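Beta-fructofuranosidase (Arthrobacter, PDB 3WPU) belongs to the levansucrase/invertase family of carbohydrate-active enzymes, whose shared catalytic fold is a five-bladed beta-propeller. Local coordinates at residues 140-144 with 216-222. Coordinates in Å, arbitrary orientation, origin at the centre of the assembly. Residues are numbered along the deposited sequence.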
ATOM      1  N   GLY A 140     -16.902 -12.559   1.330  1.00 12.25           N
ATOM      2  CA  GLY A 140     -16.204 -13.830   1.180  1.00 12.19           C
ATOM      3  C   GLY A 140     -14.988 -13.724   0.271  1.00 11.72           C
ATOM      4  O   GLY A 140     -14.459 -12.623   0.010  1.00 11.14           O
ATOM      5  N   LEU A 141     -14.537 -14.890  -0.188  1.00 11.75           N
ATOM      6  CA  LEU A 141     -13.297 -14.987  -0.934  1.00 11.02           C
ATOM      7  C   LEU A 141     -13.546 -14.680  -2.392  1.00 11.10           C
ATOM      8  O   LEU A 141     -14.600 -15.008  -2.940  1.00 12.69           O
ATOM      9  CB  LEU A 141     -12.708 -16.374  -0.790  1.00 11.37           C
ATOM     10  CG  LEU A 141     -12.315 -16.759   0.646  1.00 11.21           C
ATOM     11  CD1 LEU A 141     -11.853 -18.206   0.706  1.00 12.05           C
ATOM     12  CD2 LEU A 141     -11.210 -15.828   1.135  1.00 11.35           C
ATOM     13  N   VAL A 142     -12.556 -14.071  -3.017  1.00 10.27           N
ATOM     14  CA  VAL A 142     -12.636 -13.769  -4.457  1.00 10.67           C
ATOM     15  C   VAL A 142     -12.513 -15.024  -5.322  1.00 11.43           C
ATOM     16  O   VAL A 142     -13.258 -15.187  -6.308  1.00 11.94           O
ATOM     17  CB  VAL A 142     -11.586 -12.734  -4.841  1.00 10.15           C
ATOM     18  CG1 VAL A 142     -11.478 -12.599  -6.373  1.00  9.92           C
ATOM     19  CG2 VAL A 142     -11.925 -11.394  -4.194  1.00 10.44           C
ATOM     20  N   PHE A 143     -11.560 -15.877  -4.973  1.00 11.91           N
ATOM     21  CA  PHE A 143     -11.176 -17.011  -5.812  1.00 12.92           C
ATOM     22  C   PHE A 143     -11.727 -18.342  -5.309  1.00 14.90           C
ATOM     23  O   PHE A 143     -11.617 -18.677  -4.128  1.00 14.50           O
ATOM     24  CB  PHE A 143      -9.665 -17.095  -5.920  1.00 12.43           C
ATOM     25  CG  PHE A 143      -9.051 -15.960  -6.680  1.00 11.90           C
ATOM     26  CD1 PHE A 143      -9.210 -15.858  -8.044  1.00 12.30           C
ATOM     27  CD2 PHE A 143      -8.320 -14.966  -6.012  1.00 12.21           C
ATOM     28  CE1 PHE A 143      -8.616 -14.824  -8.731  1.00 12.28           C
ATOM     29  CE2 PHE A 143      -7.737 -13.932  -6.695  1.00 12.15           C
ATOM     30  CZ  PHE A 143      -7.885 -13.845  -8.066  1.00 11.99           C
ATOM     31  N   LYS A 144     -12.267 -19.133  -6.224  1.00 16.68           N
ATOM     32  CA  LYS A 144     -12.599 -20.522  -5.904  1.00 19.02           C
ATOM     33  C   LYS A 144     -11.320 -21.311  -5.663  1.00 19.74           C
ATOM     34  O   LYS A 144     -10.266 -21.001  -6.216  1.00 17.47           O
ATOM     35  CB  LYS A 144     -13.414 -21.167  -7.026  1.00 20.64           C
ATOM     36  CG  LYS A 144     -14.781 -20.536  -7.230  1.00 24.47           C
ATOM     37  CD  LYS A 144     -15.452 -21.082  -8.486  1.00 27.09           C
ATOM     38  CE  LYS A 144     -16.789 -20.404  -8.734  1.00 30.41           C
ATOM     39  NZ  LYS A 144     -17.771 -20.748  -7.670  1.00 32.48           N
ATOM     40  N   LEU A 216     -19.321 -10.922  -6.643  1.00 16.86           N
ATOM     41  CA  LEU A 216     -18.317 -10.831  -7.686  1.00 18.15           C
ATOM     42  C   LEU A 216     -18.456 -12.076  -8.544  1.00 18.74           C
ATOM     43  O   LEU A 216     -18.682 -13.165  -8.033  1.00 22.27           O
ATOM     44  CB  LEU A 216     -16.909 -10.676  -7.106  1.00 18.27           C
ATOM     45  CG  LEU A 216     -16.675  -9.391  -6.304  1.00 18.64           C
ATOM     46  CD1 LEU A 216     -15.210  -9.302  -5.895  1.00 19.51           C
ATOM     47  CD2 LEU A 216     -17.060  -8.122  -7.042  1.00 18.28           C
ATOM     48  N   THR A 217     -18.412 -11.889  -9.856  1.00 16.79           N
ATOM     49  CA  THR A 217     -18.469 -12.982 -10.792  1.00 16.56           C
ATOM     50  C   THR A 217     -17.126 -13.005 -11.540  1.00 14.93           C
ATOM     51  O   THR A 217     -16.352 -12.043 -11.472  1.00 14.43           O
ATOM     52  CB  THR A 217     -19.660 -12.835 -11.779  1.00 17.44           C
ATOM     53  OG1 THR A 217     -19.488 -11.675 -12.599  1.00 18.11           O
ATOM     54  CG2 THR A 217     -20.983 -12.737 -11.027  1.00 18.40           C
ATOM     55  N   GLY A 218     -16.842 -14.120 -12.206  1.00 14.40           N
ATOM     56  CA  GLY A 218     -15.615 -14.275 -12.963  1.00 13.84           C
ATOM     57  C   GLY A 218     -14.466 -14.672 -12.059  1.00 13.50           C
ATOM     58  O   GLY A 218     -14.641 -15.502 -11.182  1.00 13.75           O
ATOM     59  N   PHE A 219     -13.289 -14.079 -12.257  1.00 13.10           N
ATOM     60  CA  PHE A 219     -12.093 -14.467 -11.489  1.00 12.77           C
ATOM     61  C   PHE A 219     -11.814 -15.967 -11.622  1.00 12.79           C
ATOM     62  O   PHE A 219     -11.468 -16.652 -10.680  1.00 12.82           O
ATOM     63  CB  PHE A 219     -12.220 -14.011 -10.032  1.00 12.51           C
ATOM     64  CG  PHE A 219     -12.326 -12.523  -9.879  1.00 12.32           C
ATOM     65  CD1 PHE A 219     -11.270 -11.700 -10.269  1.00 11.82           C
ATOM     66  CD2 PHE A 219     -13.483 -11.933  -9.378  1.00 12.11           C
ATOM     67  CE1 PHE A 219     -11.363 -10.329 -10.116  1.00 11.84           C
ATOM     68  CE2 PHE A 219     -13.569 -10.568  -9.205  1.00 12.26           C
ATOM     69  CZ  PHE A 219     -12.524  -9.756  -9.620  1.00 12.21           C
ATOM     70  N   ASN A 220     -11.978 -16.448 -12.843  1.00 12.63           N
ATOM     71  CA  ASN A 220     -11.834 -17.864 -13.188  0.50 12.84           C
ATOM     72  C   ASN A 220     -10.478 -18.186 -13.802  1.00 13.20           C
ATOM     73  O   ASN A 220     -10.063 -19.338 -13.832  1.00 13.10           O
ATOM     74  CB  ASN A 220     -12.965 -18.329 -14.140  0.50 12.58           C
ATOM     75  CG  ASN A 220     -13.222 -17.368 -15.289  0.50 12.61           C
ATOM     76  OD1 ASN A 220     -12.657 -17.496 -16.378  0.50 13.28           O
ATOM     77  ND2 ASN A 220     -14.082 -16.390 -15.050  0.50 11.95           N
ATOM     78  N   LYS A 221      -9.809 -17.149 -14.312  1.00 13.69           N
ATOM     79  CA  LYS A 221      -8.582 -17.265 -15.064  1.00 14.23           C
ATOM     80  C   LYS A 221      -7.561 -16.314 -14.452  1.00 12.87           C
ATOM     81  O   LYS A 221      -7.895 -15.171 -14.188  1.00 11.89           O
ATOM     82  CB  LYS A 221      -8.864 -16.819 -16.507  1.00 15.89           C
ATOM     83  CG  LYS A 221      -7.666 -16.808 -17.427  1.00 19.35           C
ATOM     84  CD  LYS A 221      -7.241 -18.214 -17.736  1.00 20.49           C
ATOM     85  CE  LYS A 221      -6.201 -18.261 -18.866  1.00 21.87           C
ATOM     86  NZ  LYS A 221      -5.628 -19.644 -18.892  1.00 22.42           N
ATOM     87  N   VAL A 222      -6.349 -16.800 -14.230  1.00 12.26           N
ATOM     88  CA  VAL A 222      -5.236 -15.971 -13.728  1.00 11.87           C
ATOM     89  C   VAL A 222      -4.134 -15.895 -14.783  1.00 12.22           C
ATOM     90  O   VAL A 222      -3.700 -16.931 -15.302  1.00 12.03           O
ATOM     91  CB  VAL A 222      -4.683 -16.525 -12.409  1.00 12.18           C
ATOM     92  CG1 VAL A 222      -3.521 -15.673 -11.925  1.00 12.27           C
ATOM     93  CG2 VAL A 222      -5.792 -16.596 -11.374  1.00 12.04           C
TER
HETATM   94  O   HOH W   1     -15.633 -14.156  -6.847  1.00 28.89           O
HETATM   95  O   HOH W   2     -12.891 -18.153  -8.868  1.00 17.53           O
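Leu216 opens the 216-222 side of the contact: its CD1 lies 4.2 Å from Val142 CG2, and Phe97 touches both side chains. A water 2.6 Å from Val142 O also reaches Leu216 O, though only weakly, at 3.4 Å. Thr217 points away, its backbone paired with Lys206 of the adjacent strand. Positive phi at both Gly218 and Phe219 then breaks the regular strand alternation, so that Phe219 is directed toward Val142 and Phe143. Here the outer strands of two consecutive four-stranded propeller blades meet, strand 137-141 running out into a loop beside strand 213-226. Val142 CG1 covers one face of the Phe219 ring in a CH-pi contact, 3.8 Å from the ring centroid, while the edge of that ring is turned toward the face of Phe143 in an offset edge-to-face pair (centroids 6.0 Å apart, planes at 76°). A second water accepts from Lys144 N (2.9 Å) and donates to Phe219 O (2.7 Å), joining the two backbones. Farther along, Val222 brings its CG2 to 4.3 Å from Phe143 CE1 and also touches Phe179, whose ring meets that of Phe143.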